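Local coordinates for protein hydrogenase maturation factor (Thermoanaerobacter tengcongensis, PDB 3VTH) that probably transfers the carbamoyl group of carbamoyl phosphate, at the cost of ATP, to the C-terminal cysteine of HypE during [NiFe]-hydrogenase maturation, at residues D514-I522 and T591-R599; E531-K539 and D643-L651. All blocks are in the same frame, centred on the assembly; numbering follows the deposited sequence.

Interaction 1. Residues D514-I522 and T591-R599; sequences DGNVWGAEI and TAYVSSMGR
Ser595 and Glu521 meet through a single carboxylate oxygen, and their bond illustrates how one buried acid can tie a strand corner to its neighbour. Ser595 OG donates to Glu521 OE1 over 2.8 Å, arriving on the syn side of the carboxylate; the backbone N atoms of Gly519 and Ala520 reach the same oxygen on the anti side, so three donors grip it. Glu521 is folded back at chi2 (-57°) to bring its carboxylate over the corner at Ala520, and its OE2 forms a salt bridge with Arg532. Ser595 OG in turn accepts from Leu536 N.

Earlier in both segments, Val517 and Val594 lie side by side and point the same way, with Val517 CB 3.7 Å from Val594 CG1. Their backbones form one bridge: Val517 N donates to Tyr593 O and Ser595 N to Val517 O, the latter 2.8 Å long. Asn516 and Tyr593 also run alongside each other, amide and ring planes 65° apart, Asn516 OD1 lying 3.5 Å from Tyr593 CB, and a water links that OD1 to Tyr593 N. Just before the corner, Gly519 O accepts from Met597 N, which sits above the carbonyl plane.

Ser596 caps helix 597-607 by accepting from Arg599 N, its OG also hydrogen-bonded to Gly508 O, and Gly598 and Arg599 touch the bound phosphomethylphosphonic acid adenosyl ester. Strand 501-507 pairs with strand 517-525, while Val677 and Phe680 of helix 666-692 pack on Met597.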
ATOM      1  N   ASP A 514     -17.194  13.831 -20.119  1.00 29.55           N
ATOM      2  CA  ASP A 514     -17.439  14.373 -21.437  1.00 30.28           C
ATOM      3  C   ASP A 514     -16.906  13.459 -22.552  1.00 30.43           C
ATOM      4  O   ASP A 514     -16.724  13.902 -23.698  1.00 30.86           O
ATOM      5  CB  ASP A 514     -16.847  15.789 -21.551  1.00 30.22           C
ATOM      6  CG  ASP A 514     -15.319  15.814 -21.371  1.00 28.67           C
ATOM      7  OD1 ASP A 514     -14.713  14.780 -20.995  1.00 25.27           O
ATOM      8  OD2 ASP A 514     -14.733  16.895 -21.574  1.00 28.29           O
ATOM      9  N   GLY A 515     -16.663  12.196 -22.211  1.00 30.16           N
ATOM     10  CA  GLY A 515     -16.157  11.208 -23.176  1.00 30.65           C
ATOM     11  C   GLY A 515     -14.667  11.351 -23.457  1.00 30.46           C
ATOM     12  O   GLY A 515     -14.122  10.689 -24.354  1.00 31.10           O
ATOM     13  N   ASN A 516     -14.001  12.231 -22.716  1.00 28.76           N
ATOM     14  CA  ASN A 516     -12.565  12.391 -22.902  1.00 27.79           C
ATOM     15  C   ASN A 516     -11.816  11.834 -21.722  1.00 26.20           C
ATOM     16  O   ASN A 516     -12.416  11.527 -20.690  1.00 25.48           O
ATOM     17  CB  ASN A 516     -12.203  13.861 -23.154  1.00 28.16           C
ATOM     18  CG  ASN A 516     -12.807  14.398 -24.451  1.00 30.49           C
ATOM     19  OD1 ASN A 516     -12.876  13.692 -25.459  1.00 31.07           O
ATOM     20  ND2 ASN A 516     -13.264  15.651 -24.422  1.00 32.16           N
ATOM     21  N   VAL A 517     -10.507  11.681 -21.882  1.00 25.57           N
ATOM     22  CA  VAL A 517      -9.644  11.234 -20.804  1.00 25.29           C
ATOM     23  C   VAL A 517      -9.253  12.435 -19.944  1.00 24.54           C
ATOM     24  O   VAL A 517      -8.849  13.478 -20.483  1.00 24.88           O
ATOM     25  CB  VAL A 517      -8.380  10.563 -21.374  1.00 25.53           C
ATOM     26  CG1 VAL A 517      -7.352  10.281 -20.273  1.00 25.88           C
ATOM     27  CG2 VAL A 517      -8.757   9.277 -22.145  1.00 28.10           C
ATOM     28  N   TRP A 518      -9.389  12.291 -18.624  1.00 23.03           N
ATOM     29  CA  TRP A 518      -9.058  13.345 -17.666  1.00 22.74           C
ATOM     30  C   TRP A 518      -7.812  12.934 -16.892  1.00 22.55           C
ATOM     31  O   TRP A 518      -7.376  11.778 -16.987  1.00 23.63           O
ATOM     32  CB  TRP A 518     -10.211  13.554 -16.687  1.00 22.64           C
ATOM     33  CG  TRP A 518     -11.438  14.224 -17.246  1.00 23.59           C
ATOM     34  CD1 TRP A 518     -11.732  14.474 -18.568  1.00 24.40           C
ATOM     35  CD2 TRP A 518     -12.573  14.683 -16.490  1.00 23.72           C
ATOM     36  NE1 TRP A 518     -12.971  15.068 -18.667  1.00 24.71           N
ATOM     37  CE2 TRP A 518     -13.502  15.218 -17.412  1.00 24.74           C
ATOM     38  CE3 TRP A 518     -12.883  14.707 -15.120  1.00 24.29           C
ATOM     39  CZ2 TRP A 518     -14.740  15.766 -17.010  1.00 26.47           C
ATOM     40  CZ3 TRP A 518     -14.108  15.259 -14.717  1.00 24.00           C
ATOM     41  CH2 TRP A 518     -15.015  15.785 -15.663  1.00 25.78           C
ATOM     42  N   GLY A 519      -7.242  13.842 -16.109  1.00 21.68           N
ATOM     43  CA  GLY A 519      -5.949  13.544 -15.454  1.00 21.88           C
ATOM     44  C   GLY A 519      -5.092  14.760 -15.161  1.00 22.14           C
ATOM     45  O   GLY A 519      -3.970  14.638 -14.670  1.00 22.02           O
ATOM     46  N   ALA A 520      -5.624  15.938 -15.454  1.00 22.98           N
ATOM     47  CA  ALA A 520      -4.979  17.176 -15.068  1.00 24.33           C
ATOM     48  C   ALA A 520      -6.071  18.158 -14.704  1.00 25.59           C
ATOM     49  O   ALA A 520      -6.252  19.194 -15.361  1.00 27.06           O
ATOM     50  CB  ALA A 520      -4.111  17.695 -16.209  1.00 24.49           C
ATOM     51  N   GLU A 521      -6.798  17.820 -13.643  1.00 25.26           N
ATOM     52  CA  GLU A 521      -8.062  18.473 -13.322  1.00 26.12           C
ATOM     53  C   GLU A 521      -7.992  19.243 -12.014  1.00 26.44           C
ATOM     54  O   GLU A 521      -7.338  18.805 -11.067  1.00 25.88           O
ATOM     55  CB  GLU A 521      -9.171  17.419 -13.186  1.00 25.80           C
ATOM     56  CG  GLU A 521      -9.115  16.312 -14.255  1.00 26.18           C
ATOM     57  CD  GLU A 521      -9.178  16.876 -15.648  1.00 27.06           C
ATOM     58  OE1 GLU A 521      -8.299  16.528 -16.474  1.00 26.57           O
ATOM     59  OE2 GLU A 521     -10.092  17.694 -15.902  1.00 28.72           O
ATOM     60  N   ILE A 522      -8.669  20.388 -11.979  1.00 27.29           N
ATOM     61  CA  ILE A 522      -8.947  21.063 -10.725  1.00 28.74           C
ATOM     62  C   ILE A 522     -10.451  21.061 -10.549  1.00 28.87           C
ATOM     63  O   ILE A 522     -11.210  21.515 -11.414  1.00 29.02           O
ATOM     64  CB  ILE A 522      -8.442  22.535 -10.636  1.00 29.89           C
ATOM     65  CG1 ILE A 522      -7.043  22.713 -11.221  1.00 31.53           C
ATOM     66  CG2 ILE A 522      -8.516  23.046  -9.169  1.00 30.93           C
ATOM     67  CD1 ILE A 522      -5.983  21.996 -10.554  1.00 33.51           C
ATOM     68  N   THR A 591      -8.649   7.606 -32.002  1.00 35.74           N
ATOM     69  CA  THR A 591      -8.060   8.774 -31.363  1.00 34.98           C
ATOM     70  C   THR A 591      -8.875   9.180 -30.141  1.00 34.23           C
ATOM     71  O   THR A 591     -10.092   9.339 -30.227  1.00 35.21           O
ATOM     72  CB  THR A 591      -7.934   9.911 -32.394  1.00 35.97           C
ATOM     73  OG1 THR A 591      -6.944   9.537 -33.362  1.00 37.12           O
ATOM     74  CG2 THR A 591      -7.519  11.225 -31.747  1.00 35.22           C
ATOM     75  N   ALA A 592      -8.212   9.297 -28.996  1.00 32.79           N
ATOM     76  CA  ALA A 592      -8.860   9.791 -27.785  1.00 32.69           C
ATOM     77  C   ALA A 592      -8.395  11.219 -27.559  1.00 32.34           C
ATOM     78  O   ALA A 592      -7.334  11.605 -28.050  1.00 33.17           O
ATOM     79  CB  ALA A 592      -8.505   8.916 -26.579  1.00 32.22           C
ATOM     80  N   TYR A 593      -9.183  12.013 -26.848  1.00 31.18           N
ATOM     81  CA  TYR A 593      -8.744  13.349 -26.475  1.00 30.25           C
ATOM     82  C   TYR A 593      -8.470  13.381 -24.992  1.00 28.94           C
ATOM     83  O   TYR A 593      -9.269  12.852 -24.196  1.00 27.58           O
ATOM     84  CB  TYR A 593      -9.784  14.391 -26.878  1.00 31.33           C
ATOM     85  CG  TYR A 593      -9.835  14.557 -28.373  1.00 35.68           C
ATOM     86  CD1 TYR A 593      -8.999  15.460 -29.025  1.00 38.80           C
ATOM     87  CD2 TYR A 593     -10.693  13.772 -29.147  1.00 40.00           C
ATOM     88  CE1 TYR A 593      -9.046  15.602 -30.424  1.00 42.54           C
ATOM     89  CE2 TYR A 593     -10.735  13.900 -30.528  1.00 43.59           C
ATOM     90  CZ  TYR A 593      -9.912  14.809 -31.154  1.00 44.30           C
ATOM     91  OH  TYR A 593      -9.985  14.922 -32.526  1.00 49.41           O
ATOM     92  N   VAL A 594      -7.328  13.968 -24.619  1.00 27.81           N
ATOM     93  CA  VAL A 594      -6.830  13.826 -23.241  1.00 26.75           C
ATOM     94  C   VAL A 594      -6.441  15.140 -22.591  1.00 26.17           C
ATOM     95  O   VAL A 594      -5.841  16.025 -23.226  1.00 25.26           O
ATOM     96  CB  VAL A 594      -5.614  12.844 -23.141  1.00 26.78           C
ATOM     97  CG1 VAL A 594      -5.900  11.565 -23.904  1.00 27.74           C
ATOM     98  CG2 VAL A 594      -4.311  13.516 -23.696  1.00 27.55           C
ATOM     99  N   SER A 595      -6.803  15.253 -21.320  1.00 25.69           N
ATOM    100  CA  SER A 595      -6.288  16.288 -20.412  1.00 25.52           C
ATOM    101  C   SER A 595      -5.613  15.461 -19.340  1.00 25.24           C
ATOM    102  O   SER A 595      -6.285  14.817 -18.532  1.00 24.96           O
ATOM    103  CB  SER A 595      -7.443  17.103 -19.804  1.00 26.23           C
ATOM    104  OG  SER A 595      -7.040  17.831 -18.642  1.00 24.56           O
ATOM    105  N   SER A 596      -4.287  15.412 -19.343  1.00 24.38           N
ATOM    106  CA  SER A 596      -3.611  14.415 -18.512  1.00 23.48           C
ATOM    107  C   SER A 596      -2.214  14.866 -18.129  1.00 23.42           C
ATOM    108  O   SER A 596      -1.394  15.145 -18.995  1.00 22.22           O
ATOM    109  CB  SER A 596      -3.527  13.082 -19.266  1.00 23.47           C
ATOM    110  OG  SER A 596      -2.603  12.187 -18.646  1.00 25.33           O
ATOM    111  N   MET A 597      -1.943  14.897 -16.824  1.00 23.06           N
ATOM    112  CA  MET A 597      -0.600  15.232 -16.337  1.00 22.83           C
ATOM    113  C   MET A 597       0.397  14.131 -16.689  1.00 22.59           C
ATOM    114  O   MET A 597       1.548  14.401 -17.032  1.00 22.32           O
ATOM    115  CB  MET A 597      -0.617  15.523 -14.824  1.00 22.58           C
ATOM    116  CG  MET A 597       0.713  16.121 -14.270  1.00 23.42           C
ATOM    117  SD  MET A 597       1.268  17.610 -15.138  1.00 26.35           S
ATOM    118  CE  MET A 597      -0.138  18.717 -14.894  1.00 22.91           C
ATOM    119  N   GLY A 598      -0.055  12.883 -16.638  1.00 22.34           N
ATOM    120  CA  GLY A 598       0.802  11.748 -17.042  1.00 21.97           C
ATOM    121  C   GLY A 598       1.269  11.821 -18.493  1.00 22.86           C
ATOM    122  O   GLY A 598       2.458  11.622 -18.786  1.00 22.99           O
ATOM    123  N   ARG A 599       0.341  12.108 -19.405  1.00 22.42           N
ATOM    124  CA  ARG A 599       0.692  12.224 -20.815  1.00 24.09           C
ATOM    125  C   ARG A 599       1.542  13.464 -21.065  1.00 23.58           C
ATOM    126  O   ARG A 599       2.427  13.446 -21.926  1.00 24.29           O
ATOM    127  CB  ARG A 599      -0.556  12.235 -21.729  1.00 24.46           C
ATOM    128  CG  ARG A 599      -1.471  10.974 -21.656  1.00 26.70           C
ATOM    129  CD  ARG A 599      -0.830   9.645 -22.116  1.00 31.42           C
ATOM    130  NE  ARG A 599       0.198   9.194 -21.178  1.00 37.06           N
ATOM    131  CZ  ARG A 599      -0.032   8.480 -20.072  1.00 38.27           C
ATOM    132  NH1 ARG A 599      -1.265   8.087 -19.755  1.00 37.92           N
ATOM    133  NH2 ARG A 599       0.982   8.159 -19.279  1.00 37.11           N
TER
HETATM  134  O   HOH W   1     -11.848  11.043 -26.205  1.00 26.03           O

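Interaction 2. Residues E531-K539 and D643-L651; sequences ERIAHLKYK and DRYVIDPEL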
ATOM      1  N   GLU A 531     -17.443  19.907  -9.110  1.00 31.49           N
ATOM      2  CA  GLU A 531     -17.535  20.815 -10.242  1.00 32.60           C
ATOM      3  C   GLU A 531     -16.136  20.898 -10.853  1.00 31.42           C
ATOM      4  O   GLU A 531     -15.162  21.106 -10.140  1.00 30.33           O
ATOM      5  CB  GLU A 531     -18.040  22.209  -9.820  1.00 34.37           C
ATOM      6  CG  GLU A 531     -18.058  23.203 -11.012  1.00 38.02           C
ATOM      7  CD  GLU A 531     -18.571  24.617 -10.677  1.00 44.02           C
ATOM      8  OE1 GLU A 531     -18.859  24.914  -9.494  1.00 46.18           O
ATOM      9  OE2 GLU A 531     -18.669  25.436 -11.620  1.00 44.36           O
ATOM     10  N   ARG A 532     -16.042  20.712 -12.163  1.00 30.51           N
ATOM     11  CA  ARG A 532     -14.767  20.793 -12.854  1.00 29.16           C
ATOM     12  C   ARG A 532     -14.470  22.257 -13.143  1.00 29.66           C
ATOM     13  O   ARG A 532     -15.240  22.923 -13.835  1.00 29.56           O
ATOM     14  CB  ARG A 532     -14.848  20.029 -14.168  1.00 29.52           C
ATOM     15  CG  ARG A 532     -13.496  19.797 -14.819  1.00 30.31           C
ATOM     16  CD  ARG A 532     -13.721  19.386 -16.271  1.00 31.72           C
ATOM     17  NE  ARG A 532     -12.531  18.768 -16.842  1.00 30.44           N
ATOM     18  CZ  ARG A 532     -12.434  18.419 -18.115  1.00 30.08           C
ATOM     19  NH1 ARG A 532     -13.455  18.644 -18.948  1.00 28.30           N
ATOM     20  NH2 ARG A 532     -11.318  17.853 -18.548  1.00 29.09           N
ATOM     21  N   ILE A 533     -13.352  22.759 -12.629  1.00 28.07           N
ATOM     22  CA  ILE A 533     -13.061  24.190 -12.711  1.00 28.45           C
ATOM     23  C   ILE A 533     -11.993  24.478 -13.757  1.00 28.09           C
ATOM     24  O   ILE A 533     -12.050  25.500 -14.445  1.00 27.82           O
ATOM     25  CB  ILE A 533     -12.606  24.754 -11.346  1.00 29.05           C
ATOM     26  CG1 ILE A 533     -13.635  24.417 -10.255  1.00 31.15           C
ATOM     27  CG2 ILE A 533     -12.349  26.275 -11.423  1.00 31.05           C
ATOM     28  CD1 ILE A 533     -15.002  25.070 -10.471  1.00 34.02           C
ATOM     29  N   ALA A 534     -11.016  23.582 -13.866  1.00 26.36           N
ATOM     30  CA  ALA A 534      -9.861  23.820 -14.749  1.00 26.96           C
ATOM     31  C   ALA A 534      -9.290  22.497 -15.244  1.00 26.00           C
ATOM     32  O   ALA A 534      -9.433  21.473 -14.589  1.00 25.81           O
ATOM     33  CB  ALA A 534      -8.765  24.645 -14.024  1.00 26.79           C
ATOM     34  N   HIS A 535      -8.676  22.531 -16.423  1.00 26.46           N
ATOM     35  CA  HIS A 535      -8.040  21.350 -16.998  1.00 26.10           C
ATOM     36  C   HIS A 535      -7.032  21.772 -18.060  1.00 26.15           C
ATOM     37  O   HIS A 535      -6.925  22.947 -18.366  1.00 27.31           O
ATOM     38  CB  HIS A 535      -9.094  20.395 -17.580  1.00 25.85           C
ATOM     39  CG  HIS A 535      -9.887  20.962 -18.720  1.00 27.44           C
ATOM     40  ND1 HIS A 535      -9.521  20.785 -20.038  1.00 25.07           N
ATOM     41  CD2 HIS A 535     -11.060  21.648 -18.746  1.00 28.83           C
ATOM     42  CE1 HIS A 535     -10.414  21.363 -20.824  1.00 26.81           C
ATOM     43  NE2 HIS A 535     -11.359  21.890 -20.068  1.00 28.14           N
ATOM     44  N   LEU A 536      -6.290  20.819 -18.602  1.00 25.47           N
ATOM     45  CA  LEU A 536      -5.380  21.088 -19.725  1.00 25.74           C
ATOM     46  C   LEU A 536      -6.128  21.029 -21.054  1.00 25.79           C
ATOM     47  O   LEU A 536      -7.069  20.247 -21.183  1.00 25.78           O
ATOM     48  CB  LEU A 536      -4.219  20.088 -19.723  1.00 25.09           C
ATOM     49  CG  LEU A 536      -3.203  20.215 -18.584  1.00 26.58           C
ATOM     50  CD1 LEU A 536      -2.071  19.166 -18.730  1.00 27.56           C
ATOM     51  CD2 LEU A 536      -2.611  21.631 -18.503  1.00 27.75           C
ATOM     52  N   LYS A 537      -5.735  21.867 -22.027  1.00 25.57           N
ATOM     53  CA  LYS A 537      -6.378  21.872 -23.342  1.00 26.48           C
ATOM     54  C   LYS A 537      -6.255  20.482 -23.958  1.00 26.47           C
ATOM     55  O   LYS A 537      -5.154  19.931 -24.041  1.00 26.42           O
ATOM     56  CB  LYS A 537      -5.775  22.937 -24.283  1.00 27.52           C
ATOM     57  CG  LYS A 537      -6.541  23.085 -25.612  1.00 28.26           C
ATOM     58  CD  LYS A 537      -5.838  24.068 -26.576  1.00 29.95           C
ATOM     59  CE  LYS A 537      -6.667  24.277 -27.862  1.00 32.36           C
ATOM     60  NZ  LYS A 537      -5.903  25.165 -28.805  1.00 37.40           N
ATOM     61  N   TYR A 538      -7.395  19.902 -24.336  1.00 26.76           N
ATOM     62  CA  TYR A 538      -7.443  18.536 -24.881  1.00 26.62           C
ATOM     63  C   TYR A 538      -6.508  18.332 -26.075  1.00 26.95           C
ATOM     64  O   TYR A 538      -6.522  19.137 -26.999  1.00 27.35           O
ATOM     65  CB  TYR A 538      -8.871  18.204 -25.320  1.00 27.09           C
ATOM     66  CG  TYR A 538      -9.789  17.900 -24.169  1.00 28.00           C
ATOM     67  CD1 TYR A 538      -9.474  16.891 -23.264  1.00 29.00           C
ATOM     68  CD2 TYR A 538     -10.986  18.600 -23.998  1.00 29.40           C
ATOM     69  CE1 TYR A 538     -10.316  16.591 -22.196  1.00 28.61           C
ATOM     70  CE2 TYR A 538     -11.838  18.302 -22.941  1.00 29.76           C
ATOM     71  CZ  TYR A 538     -11.478  17.290 -22.041  1.00 29.79           C
ATOM     72  OH  TYR A 538     -12.286  16.955 -20.988  1.00 32.28           O
ATOM     73  N   LYS A 539      -5.711  17.259 -26.040  1.00 26.19           N
ATOM     74  CA  LYS A 539      -4.850  16.881 -27.157  1.00 26.89           C
ATOM     75  C   LYS A 539      -5.244  15.499 -27.637  1.00 28.03           C
ATOM     76  O   LYS A 539      -5.613  14.635 -26.815  1.00 26.74           O
ATOM     77  CB  LYS A 539      -3.366  16.863 -26.735  1.00 26.49           C
ATOM     78  CG  LYS A 539      -2.842  18.196 -26.199  1.00 25.05           C
ATOM     79  CD  LYS A 539      -2.820  19.250 -27.329  1.00 28.08           C
ATOM     80  CE  LYS A 539      -2.470  20.630 -26.790  1.00 26.31           C
ATOM     81  NZ  LYS A 539      -2.683  21.706 -27.814  1.00 26.24           N
ATOM     82  N   ASP A 643     -15.832  28.802 -20.237  1.00 43.95           N
ATOM     83  CA  ASP A 643     -16.634  28.064 -19.255  1.00 44.09           C
ATOM     84  C   ASP A 643     -15.730  27.601 -18.121  1.00 42.23           C
ATOM     85  O   ASP A 643     -16.100  27.668 -16.947  1.00 43.09           O
ATOM     86  CB  ASP A 643     -17.321  26.869 -19.907  1.00 44.22           C
ATOM     87  CG  ASP A 643     -18.548  27.272 -20.705  1.00 48.51           C
ATOM     88  OD1 ASP A 643     -19.118  28.354 -20.426  1.00 51.47           O
ATOM     89  OD2 ASP A 643     -18.940  26.503 -21.612  1.00 51.85           O
ATOM     90  N   ARG A 644     -14.538  27.140 -18.482  1.00 40.04           N
ATOM     91  CA  ARG A 644     -13.562  26.684 -17.500  1.00 38.33           C
ATOM     92  C   ARG A 644     -12.222  27.358 -17.717  1.00 36.78           C
ATOM     93  O   ARG A 644     -12.007  27.977 -18.758  1.00 37.15           O
ATOM     94  CB  ARG A 644     -13.416  25.170 -17.589  1.00 37.08           C
ATOM     95  CG  ARG A 644     -14.540  24.452 -16.875  1.00 40.83           C
ATOM     96  CD  ARG A 644     -14.535  22.977 -17.173  1.00 43.86           C
ATOM     97  NE  ARG A 644     -15.413  22.704 -18.296  1.00 50.16           N
ATOM     98  CZ  ARG A 644     -16.717  22.457 -18.194  1.00 52.57           C
ATOM     99  NH1 ARG A 644     -17.418  22.243 -19.294  1.00 53.70           N
ATOM    100  NH2 ARG A 644     -17.320  22.422 -17.005  1.00 54.17           N
ATOM    101  N   TYR A 645     -11.324  27.243 -16.741  1.00 34.90           N
ATOM    102  CA  TYR A 645      -9.960  27.703 -16.943  1.00 34.21           C
ATOM    103  C   TYR A 645      -9.201  26.614 -17.679  1.00 32.44           C
ATOM    104  O   TYR A 645      -9.220  25.441 -17.284  1.00 31.35           O
ATOM    105  CB  TYR A 645      -9.261  27.994 -15.630  1.00 34.37           C
ATOM    106  CG  TYR A 645      -9.887  29.082 -14.805  1.00 36.58           C
ATOM    107  CD1 TYR A 645     -10.786  28.768 -13.787  1.00 38.57           C
ATOM    108  CD2 TYR A 645      -9.571  30.418 -15.020  1.00 38.06           C
ATOM    109  CE1 TYR A 645     -11.369  29.762 -13.002  1.00 40.95           C
ATOM    110  CE2 TYR A 645     -10.141  31.425 -14.238  1.00 42.05           C
ATOM    111  CZ  TYR A 645     -11.038  31.084 -13.230  1.00 43.66           C
ATOM    112  OH  TYR A 645     -11.614  32.061 -12.452  1.00 47.93           O
ATOM    113  N   VAL A 646      -8.500  26.967 -18.733  1.00 31.50           N
ATOM    114  CA  VAL A 646      -7.758  26.012 -19.519  1.00 30.26           C
ATOM    115  C   VAL A 646      -6.361  26.497 -19.832  1.00 29.96           C
ATOM    116  O   VAL A 646      -6.176  27.604 -20.215  1.00 29.63           O
ATOM    117  CB  VAL A 646      -8.467  25.688 -20.823  1.00 31.59           C
ATOM    118  CG1 VAL A 646      -7.652  24.825 -21.691  1.00 29.51           C
ATOM    119  CG2 VAL A 646      -9.792  25.071 -20.580  1.00 30.44           C
ATOM    120  N   ILE A 647      -5.402  25.607 -19.664  1.00 28.37           N
ATOM    121  CA  ILE A 647      -4.017  25.837 -20.017  1.00 28.26           C
ATOM    122  C   ILE A 647      -3.628  24.899 -21.154  1.00 27.39           C
ATOM    123  O   ILE A 647      -3.931  23.700 -21.101  1.00 26.43           O
ATOM    124  CB  ILE A 647      -3.123  25.581 -18.796  1.00 27.56           C
ATOM    125  CG1 ILE A 647      -3.441  26.622 -17.711  1.00 28.54           C
ATOM    126  CG2 ILE A 647      -1.619  25.611 -19.206  1.00 27.46           C
ATOM    127  CD1 ILE A 647      -2.977  26.222 -16.287  1.00 30.47           C
ATOM    128  N   ASP A 648      -2.964  25.455 -22.162  1.00 27.10           N
ATOM    129  CA  ASP A 648      -2.525  24.701 -23.331  1.00 27.38           C
ATOM    130  C   ASP A 648      -1.088  24.192 -23.145  1.00 27.77           C
ATOM    131  O   ASP A 648      -0.134  24.973 -23.220  1.00 28.20           O
ATOM    132  CB  ASP A 648      -2.643  25.595 -24.586  1.00 28.68           C
ATOM    133  CG  ASP A 648      -2.297  24.864 -25.894  1.00 29.33           C
ATOM    134  OD1 ASP A 648      -1.938  23.656 -25.887  1.00 27.87           O
ATOM    135  OD2 ASP A 648      -2.411  25.519 -26.943  1.00 28.94           O
ATOM    136  N   PRO A 649      -0.930  22.875 -22.911  1.00 27.23           N
ATOM    137  CA  PRO A 649       0.392  22.303 -22.701  1.00 26.97           C
ATOM    138  C   PRO A 649       1.342  22.460 -23.884  1.00 27.51           C
ATOM    139  O   PRO A 649       2.548  22.485 -23.672  1.00 26.88           O
ATOM    140  CB  PRO A 649       0.095  20.824 -22.432  1.00 26.01           C
ATOM    141  CG  PRO A 649      -1.200  20.579 -23.037  1.00 26.88           C
ATOM    142  CD  PRO A 649      -1.978  21.841 -22.851  1.00 26.60           C
ATOM    143  N   GLU A 650       0.818  22.586 -25.107  1.00 27.96           N
ATOM    144  CA  GLU A 650       1.701  22.720 -26.271  1.00 29.47           C
ATOM    145  C   GLU A 650       2.540  24.010 -26.247  1.00 30.20           C
ATOM    146  O   GLU A 650       3.664  24.015 -26.727  1.00 30.35           O
ATOM    147  CB  GLU A 650       0.937  22.584 -27.593  1.00 30.17           C
ATOM    148  CG  GLU A 650       1.851  22.466 -28.835  1.00 31.96           C
ATOM    149  CD  GLU A 650       2.290  23.825 -29.429  1.00 36.04           C
ATOM    150  OE1 GLU A 650       1.505  24.798 -29.364  1.00 35.75           O
ATOM    151  OE2 GLU A 650       3.423  23.914 -29.971  1.00 35.63           O
ATOM    152  N   LEU A 651       1.981  25.094 -25.701  1.00 30.03           N
ATOM    153  CA  LEU A 651       2.714  26.368 -25.572  1.00 31.13           C
ATOM    154  C   LEU A 651       3.944  26.259 -24.657  1.00 30.86           C
ATOM    155  O   LEU A 651       4.964  26.937 -24.864  1.00 31.98           O
ATOM    156  CB  LEU A 651       1.767  27.465 -25.070  1.00 31.64           C
ATOM    157  CG  LEU A 651       0.576  27.768 -25.994  1.00 32.45           C
ATOM    158  CD1 LEU A 651      -0.341  28.830 -25.395  1.00 34.36           C
ATOM    159  CD2 LEU A 651       1.086  28.197 -27.381  1.00 33.70           C
TER
HETATM  160  O   HOH W   2     -14.226  27.310 -14.258  1.00 26.08           O
HETATM  161  O   HOH W   3     -13.658  23.484 -20.998  1.00 38.02           O
HETATM  162  O   HOH W   4      -3.446  24.153 -29.635  1.00 29.62           O
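The salt bridge from Lys539 to Asp648 joins a strand to the start of a helix. From CB the lysine chain bends at chi2 (-67°) and then runs out straight; CE lies 3.2 Å from Asp648 OD1 and passes Pro649 CG, and NZ ends 2.8 Å from Asp648 OD1 while touching Glu650 CB. The ammonium meets that oxygen on the syn side, 30° out of the carboxylate plane, and Glu650 N reaches it from the opposite face as the N-cap bond. Lys537, fully extended, lays its CD against Asp648 CG, its NZ making a long salt bridge to Asp648 OD2 at 4.0 Å. An asparagine in place of Asp648 would probably leave both Lys539 and Lys537 without their negative partner.

Ahead of this salt bridge the two strands run parallel, His535 N donating to Tyr645 O and Lys537 N to Ile647 O. The His535 ring is sandwiched: Val646 CG2 sits over one face, 3.9 Å from the centroid, and Arg532 NH2 over the other. ND1 donates to Leu536 O, which fixes the turn of the ring. On the other side of the sheet Leu536 CD2 packs 4.0 Å from Ile647 CB and Ala534 CB against Tyr645 CB.

The chemistry is thus divided: apolar packing holds one face, whereas two lysines around one carboxylate are likely to stabilise its negative charge, and the helix start would probably add to that effect.

Interactions 1 and 2 lie in the Kae1-like second subdomain, with centres about 10 Å apart, and belong to one mixed sheet. Along the chain their segments alternate, 514-522, 531-539, 591-599, then 643-651. Strands 517-525 and 530-542 are consecutive antiparallel neighbours, and 530-542 also pairs with 591-594 and 645-647, so it belongs to the body of interaction 2 while flanking both segments of interaction 1. Direct bonds probably join them: Ile533 N to Ile522 O at 2.8 Å, and Tyr538 OH with Asp514 OD2. Interaction 1 sits nearer the iron and nucleotide, and interaction 2 continues the same sheet farther from that site.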